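Local coordinates for protein DNA-(apurinic or apyrimidinic site) endonuclease 2 (Xenopus laevis, PDB 6WCD) that cleaves DNA as a 3'-5' exonuclease and weakly incises abasic sites, probably using two magnesium or manganese ions, in the repair of oxidative and alkylation damage, at residues K36-L41 / V61-S66; A119-H124 / T137-Y142. All blocks are in the same frame, centred on the assembly; numbering follows the deposited sequence.

Contact 1 of 2, residues K36-L41 / V61-S66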
loop_
_atom_site.group_PDB
_atom_site.type_symbol
_atom_site.label_atom_id
_atom_site.label_comp_id
_atom_site.label_asym_id
_atom_site.label_seq_id
_atom_site.Cartn_x
_atom_site.Cartn_y
_atom_site.Cartn_z
ATOM N N LYS A 36 0.729 -12.692 -3.667
ATOM C CA LYS A 36 1.163 -13.884 -4.398
ATOM C C LYS A 36 0.062 -14.438 -5.272
ATOM O O LYS A 36 0.117 -15.580 -5.688
ATOM C CB LYS A 36 1.777 -14.951 -3.476
ATOM C CG LYS A 36 2.970 -14.415 -2.671
ATOM C CD LYS A 36 3.736 -15.485 -1.904
ATOM C CE LYS A 36 4.826 -14.836 -1.094
ATOM N NZ LYS A 36 5.735 -15.907 -0.579
ATOM N N VAL A 37 -0.889 -13.598 -5.636
ATOM C CA VAL A 37 -1.929 -13.959 -6.586
ATOM C C VAL A 37 -1.586 -13.404 -7.961
ATOM O O VAL A 37 -1.456 -12.185 -8.126
ATOM C CB VAL A 37 -3.309 -13.440 -6.139
ATOM C CG1 VAL A 37 -4.383 -13.834 -7.162
ATOM C CG2 VAL A 37 -3.681 -13.988 -4.750
ATOM N N THR A 38 -1.482 -14.273 -8.949
ATOM C CA THR A 38 -1.383 -13.888 -10.334
ATOM C C THR A 38 -2.584 -14.427 -11.084
ATOM O O THR A 38 -3.265 -15.369 -10.629
ATOM C CB THR A 38 -0.042 -14.374 -10.937
ATOM O OG1 THR A 38 0.206 -15.736 -10.594
ATOM C CG2 THR A 38 1.090 -13.556 -10.400
ATOM N N ARG A 39 -2.846 -13.873 -12.285
ATOM C CA ARG A 39 -4.124 -14.179 -12.922
ATOM C C ARG A 39 -4.189 -15.616 -13.404
ATOM O O ARG A 39 -5.296 -16.185 -13.512
ATOM C CB ARG A 39 -4.394 -13.254 -14.099
ATOM C CG ARG A 39 -5.181 -12.031 -13.639
ATOM C CD ARG A 39 -5.659 -11.215 -14.808
ATOM N NE ARG A 39 -6.859 -11.716 -15.470
ATOM C CZ ARG A 39 -7.342 -11.141 -16.567
ATOM N NH1 ARG A 39 -6.690 -10.100 -17.070
ATOM N NH2 ARG A 39 -8.442 -11.564 -17.140
ATOM N N ASP A 40 -3.048 -16.225 -13.762
ATOM C CA ASP A 40 -3.014 -17.600 -14.221
ATOM C C ASP A 40 -3.530 -18.594 -13.186
ATOM O O ASP A 40 -3.966 -19.684 -13.575
ATOM C CB ASP A 40 -1.575 -17.960 -14.635
ATOM C CG ASP A 40 -0.568 -17.857 -13.490
ATOM O OD1 ASP A 40 -0.516 -16.829 -12.812
ATOM O OD2 ASP A 40 0.219 -18.801 -13.278
ATOM N N LEU A 41 -3.519 -18.211 -11.894
ATOM C CA LEU A 41 -3.910 -19.146 -10.842
ATOM C C LEU A 41 -5.429 -19.312 -10.715
ATOM O O LEU A 41 -5.853 -20.293 -10.095
ATOM C CB LEU A 41 -3.414 -18.666 -9.487
ATOM C CG LEU A 41 -1.893 -18.430 -9.417
ATOM C CD1 LEU A 41 -1.589 -17.877 -8.012
ATOM C CD2 LEU A 41 -1.163 -19.674 -9.677
ATOM N N VAL A 61 5.078 -10.961 -14.629
ATOM C CA VAL A 61 6.405 -11.500 -14.972
ATOM C C VAL A 61 6.744 -12.855 -14.383
ATOM O O VAL A 61 7.810 -13.409 -14.717
ATOM C CB VAL A 61 7.533 -10.518 -14.590
ATOM C CG1 VAL A 61 7.358 -9.183 -15.323
ATOM C CG2 VAL A 61 7.621 -10.355 -13.117
ATOM N N ARG A 62 5.958 -13.348 -13.433
ATOM C CA ARG A 62 6.261 -14.583 -12.741
ATOM C C ARG A 62 5.000 -15.005 -12.001
ATOM O O ARG A 62 4.360 -14.179 -11.368
ATOM C CB ARG A 62 7.350 -14.345 -11.683
ATOM C CG ARG A 62 7.859 -15.572 -10.954
ATOM C CD ARG A 62 9.124 -15.235 -10.164
ATOM N NE ARG A 62 10.056 -14.458 -10.976
ATOM C CZ ARG A 62 10.807 -13.457 -10.533
ATOM N NH1 ARG A 62 10.778 -13.111 -9.258
ATOM N NH2 ARG A 62 11.609 -12.814 -11.370
ATOM N N SER A 63 4.654 -16.278 -12.056
ATOM C CA SER A 63 3.469 -16.787 -11.341
ATOM C C SER A 63 3.680 -16.810 -9.829
ATOM O O SER A 63 4.754 -17.152 -9.310
ATOM C CB SER A 63 3.166 -18.179 -11.869
ATOM O OG SER A 63 2.027 -18.757 -11.258
ATOM N N GLY A 64 2.636 -16.423 -9.106
ATOM C CA GLY A 64 2.695 -16.492 -7.653
ATOM C C GLY A 64 3.614 -15.515 -6.999
ATOM O O GLY A 64 4.086 -15.768 -5.887
ATOM N N TYR A 65 3.891 -14.409 -7.659
ATOM C CA TYR A 65 4.894 -13.444 -7.249
ATOM C C TYR A 65 4.283 -12.078 -7.012
ATOM O O TYR A 65 3.439 -11.641 -7.792
ATOM C CB TYR A 65 5.954 -13.385 -8.349
ATOM C CG TYR A 65 7.016 -12.346 -8.194
ATOM C CD1 TYR A 65 7.040 -11.244 -9.016
ATOM C CD2 TYR A 65 8.057 -12.512 -7.297
ATOM C CE1 TYR A 65 8.042 -10.274 -8.909
ATOM C CE2 TYR A 65 9.061 -11.523 -7.187
ATOM C CZ TYR A 65 9.033 -10.412 -8.001
ATOM O OH TYR A 65 10.080 -9.479 -7.908
ATOM N N SER A 66 4.745 -11.419 -5.951
ATOM C CA SER A 66 4.407 -10.002 -5.687
ATOM C C SER A 66 2.889 -9.869 -5.612
ATOM O O SER A 66 2.222 -10.776 -5.086
ATOM C CB SER A 66 5.088 -9.170 -6.763
ATOM O OG SER A 66 4.900 -7.821 -6.487
HETATM O O HOH W 1 0.891 -10.701 -8.410
#
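The flat carboxylate of Asp40 receives two hydroxyls, one at each oxygen and both through syn lone pairs: Ser63 OG donates across the contact to Asp40 OD2 at 2.7 Å, and Thr38 OG1 donates to Asp40 OD1 at 2.6 Å. The other flat group, the Tyr65 ring, has Ser66 CB over one face and Arg62 NH1 over the opposite face, 3.1 Å above the ring plane, each offset toward the rim. Arg62 to Tyr65 form a type II beta turn, which meets the loop leading into the 3-10 turn 39-41; both belong to loops of the DNase I-like fold of the APE2 catalytic domain. Thr38 links the two. With OG1 between the backbone N and the carbonyl carbon (chi1 47°), its hydroxyl accepts Gly64 N at 2.9 Å in a nearly straight bond (170° at the hydrogen) while donating to Asp40. A valine here would probably leave Gly64 N without its acceptor and the Asp40 carboxylate, held across the contact by Ser63 OG alone, less fixed in its rotation. The two donors are likely to stabilise the negative charge of Asp40.

Nearer the metal site, backbone contacts take over. Lys36 N donates to Ser66 O at 2.8 Å, and Gly64 CA makes a CA-H...O contact of 3.4 Å with Lys36 O. The Lys36 side chain passes Gly64 O with its CB and CG, and its NZ forms a weak, long ion pair with Glu34, a magnesium ligand. Ser66 OG is hydrogen-bonded to Glu116 O, outside the two segments. One water donates to both Val37 O and Tyr65 O, at 2.8 Å each.

Contact 2 of 2, residues A119-H124 / T137-Y142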
loop_
_atom_site.group_PDB
_atom_site.type_symbol
_atom_site.label_atom_id
_atom_site.label_comp_id
_atom_site.label_asym_id
_atom_site.label_seq_id
_atom_site.Cartn_x
_atom_site.Cartn_y
_atom_site.Cartn_z
ATOM N N ALA A 119 1.614 -1.888 -7.332
ATOM C CA ALA A 119 0.839 -0.718 -6.941
ATOM C C ALA A 119 -0.594 -0.799 -7.445
ATOM O O ALA A 119 -0.843 -1.200 -8.593
ATOM C CB ALA A 119 1.463 0.558 -7.474
ATOM N N VAL A 120 -1.531 -0.407 -6.615
ATOM C CA VAL A 120 -2.918 -0.238 -7.020
ATOM C C VAL A 120 -3.420 1.028 -6.332
ATOM O O VAL A 120 -3.078 1.309 -5.173
ATOM C CB VAL A 120 -3.770 -1.497 -6.740
ATOM C CG1 VAL A 120 -3.919 -1.762 -5.315
ATOM C CG2 VAL A 120 -5.139 -1.400 -7.444
ATOM N N LEU A 121 -4.148 1.813 -7.084
ATOM C CA LEU A 121 -4.698 3.096 -6.629
ATOM C C LEU A 121 -6.210 3.038 -6.627
ATOM O O LEU A 121 -6.830 2.597 -7.604
ATOM C CB LEU A 121 -4.275 4.266 -7.516
ATOM C CG LEU A 121 -2.802 4.657 -7.364
ATOM C CD1 LEU A 121 -1.856 3.639 -7.901
ATOM C CD2 LEU A 121 -2.587 6.027 -8.020
ATOM N N THR A 122 -6.817 3.504 -5.521
ATOM C CA THR A 122 -8.275 3.624 -5.445
ATOM C C THR A 122 -8.592 5.047 -4.997
ATOM O O THR A 122 -7.850 5.629 -4.206
ATOM C CB THR A 122 -8.902 2.573 -4.511
ATOM O OG1 THR A 122 -8.330 2.605 -3.213
ATOM C CG2 THR A 122 -8.783 1.129 -5.034
ATOM N N GLN A 123 -9.654 5.618 -5.556
ATOM C CA GLN A 123 -10.011 6.991 -5.246
ATOM C C GLN A 123 -11.411 7.010 -4.673
ATOM O O GLN A 123 -12.333 6.453 -5.262
ATOM C CB GLN A 123 -9.889 7.842 -6.507
ATOM C CG GLN A 123 -10.016 9.297 -6.310
ATOM C CD GLN A 123 -9.587 10.023 -7.571
ATOM O OE1 GLN A 123 -10.389 10.193 -8.491
ATOM N NE2 GLN A 123 -8.320 10.416 -7.636
ATOM N N HIS A 124 -11.552 7.685 -3.526
ATOM C CA HIS A 124 -12.726 7.634 -2.673
ATOM C C HIS A 124 -13.183 9.060 -2.405
ATOM O O HIS A 124 -12.380 9.909 -2.013
ATOM C CB HIS A 124 -12.370 6.956 -1.339
ATOM C CG HIS A 124 -11.707 5.620 -1.499
ATOM N ND1 HIS A 124 -12.398 4.433 -1.474
ATOM C CD2 HIS A 124 -10.415 5.297 -1.755
ATOM C CE1 HIS A 124 -11.554 3.436 -1.710
ATOM N NE2 HIS A 124 -10.351 3.926 -1.873
ATOM N N THR A 137 -7.194 9.718 -2.443
ATOM C CA THR A 137 -6.597 8.672 -3.246
ATOM C C THR A 137 -5.693 7.827 -2.375
ATOM O O THR A 137 -4.816 8.360 -1.690
ATOM C CB THR A 137 -5.819 9.264 -4.416
ATOM O OG1 THR A 137 -6.689 10.050 -5.224
ATOM C CG2 THR A 137 -5.293 8.158 -5.324
ATOM N N VAL A 138 -5.906 6.507 -2.382
ATOM C CA VAL A 138 -5.144 5.525 -1.639
ATOM C C VAL A 138 -4.213 4.799 -2.598
ATOM O O VAL A 138 -4.669 4.174 -3.573
ATOM C CB VAL A 138 -6.104 4.546 -0.939
ATOM C CG1 VAL A 138 -5.350 3.464 -0.267
ATOM C CG2 VAL A 138 -6.999 5.274 0.028
ATOM N N ILE A 139 -2.905 4.903 -2.357
ATOM C CA ILE A 139 -1.893 4.290 -3.178
ATOM C C ILE A 139 -1.282 3.167 -2.373
ATOM O O ILE A 139 -0.566 3.433 -1.413
ATOM C CB ILE A 139 -0.824 5.305 -3.558
ATOM C CG1 ILE A 139 -1.469 6.552 -4.166
ATOM C CG2 ILE A 139 0.180 4.688 -4.525
ATOM C CD1 ILE A 139 -0.459 7.638 -4.624
ATOM N N ASN A 140 -1.551 1.938 -2.777
ATOM C CA ASN A 140 -1.176 0.713 -2.059
ATOM C C ASN A 140 0.046 0.138 -2.777
ATOM O O ASN A 140 -0.061 -0.260 -3.946
ATOM C CB ASN A 140 -2.365 -0.245 -2.091
ATOM C CG ASN A 140 -2.066 -1.617 -1.560
ATOM O OD1 ASN A 140 -0.987 -1.841 -1.026
ATOM N ND2 ASN A 140 -3.007 -2.538 -1.717
ATOM N N VAL A 141 1.214 0.112 -2.113
ATOM C CA VAL A 141 2.489 -0.242 -2.775
ATOM C C VAL A 141 3.232 -1.349 -2.072
ATOM O O VAL A 141 3.234 -1.461 -0.832
ATOM C CB VAL A 141 3.425 0.965 -2.940
ATOM C CG1 VAL A 141 2.808 2.006 -3.803
ATOM C CG2 VAL A 141 3.785 1.618 -1.592
ATOM N N TYR A 142 3.888 -2.212 -2.868
ATOM C CA TYR A 142 4.828 -3.229 -2.414
ATOM C C TYR A 142 6.149 -2.914 -3.082
ATOM O O TYR A 142 6.363 -3.303 -4.221
ATOM C CB TYR A 142 4.328 -4.643 -2.747
ATOM C CG TYR A 142 5.247 -5.790 -2.377
ATOM C CD1 TYR A 142 5.909 -5.823 -1.168
ATOM C CD2 TYR A 142 5.480 -6.834 -3.249
ATOM C CE1 TYR A 142 6.784 -6.864 -0.830
ATOM C CE2 TYR A 142 6.327 -7.869 -2.929
ATOM C CZ TYR A 142 6.978 -7.891 -1.719
ATOM O OH TYR A 142 7.841 -8.931 -1.410
HETATM O O HOH W 2 -5.699 1.260 -3.207
#
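Val120 and Asn140, like Thr122 and Val138, are hydrogen-bonded pairs of an antiparallel beta hairpin, in which the N-to-C directions of segments 119-124 and 137-142 differ by 164°. Each pair is closed by two backbone bonds; the shorter are Asn140 N to Val120 O at 2.9 Å and Val138 N to Thr122 O at 2.8 Å. CA atoms of the non-hydrogen-bonded positions add CA-H...O contacts to carbonyls of these pairs, as where Leu121 CA lies 3.2 Å from Val138 O.

Apolar contacts dominate the face carrying Ala119, Leu121, Ile139 and Val141. Leu121 and Ile139 lie side by side, pointing the same way, with Leu121 CG 3.9 Å from Ile139 CG1. Ala119 CB reaches Val141 CG1 more loosely, at 4.2 Å. On the other side of the sheet, Val138 CG2 approaches the His124 imidazole obliquely at CD2.

Polar side chains act on both faces. Gln123 has CG anti to its backbone N (chi1 -171°) and an extended chain beyond, and its NE2 donates to Thr137 OG1 at 2.9 Å, nearly straight (173°) and with the oxygen in the amide plane. On the other face, Thr122 OG1 and His124 NE2 share a 2.8 Å hydrogen bond, and a water links Thr122 OG1 to Val138 O. The Asn140 amide is held from outside the hairpin: OD1 accepts Gln33 NE2, and ND2 donates to Thr70 OG1.

The hairpin belongs to one of the two facing sheets of the alpha/beta sandwich: Leu121, Thr137, Ile139 and Val141 pack on helix 152-173, while Val120, Thr122, His124, Val138 and Asn140 face strands 29-33 and 68-72 of the second sheet.

How the contacts relate
Contact 1 closes in the chain before contact 2 opens, and their centres lie 19 Å apart, yet they touch, Ser66 OG of contact 1 packing against Tyr142 CD2 of contact 2 at 3.4 Å. Tyr142, an active-site residue by similarity, also touches Glu34 and Asp183, so the meeting point borders the catalytic centre. In contact 1 the nearest atom of the Lys36 side chain is about 5 Å from the bound magnesium ion. Contact 2 reaches the centre through Tyr142 at its end, where the Val141 side chain is about 7 Å from that of Asp183; the Asn140 side chain, farther along the strand, is about 13 Å from the magnesium ion. Strand 68-72, which follows 61-66, packs against Val120 and Thr122.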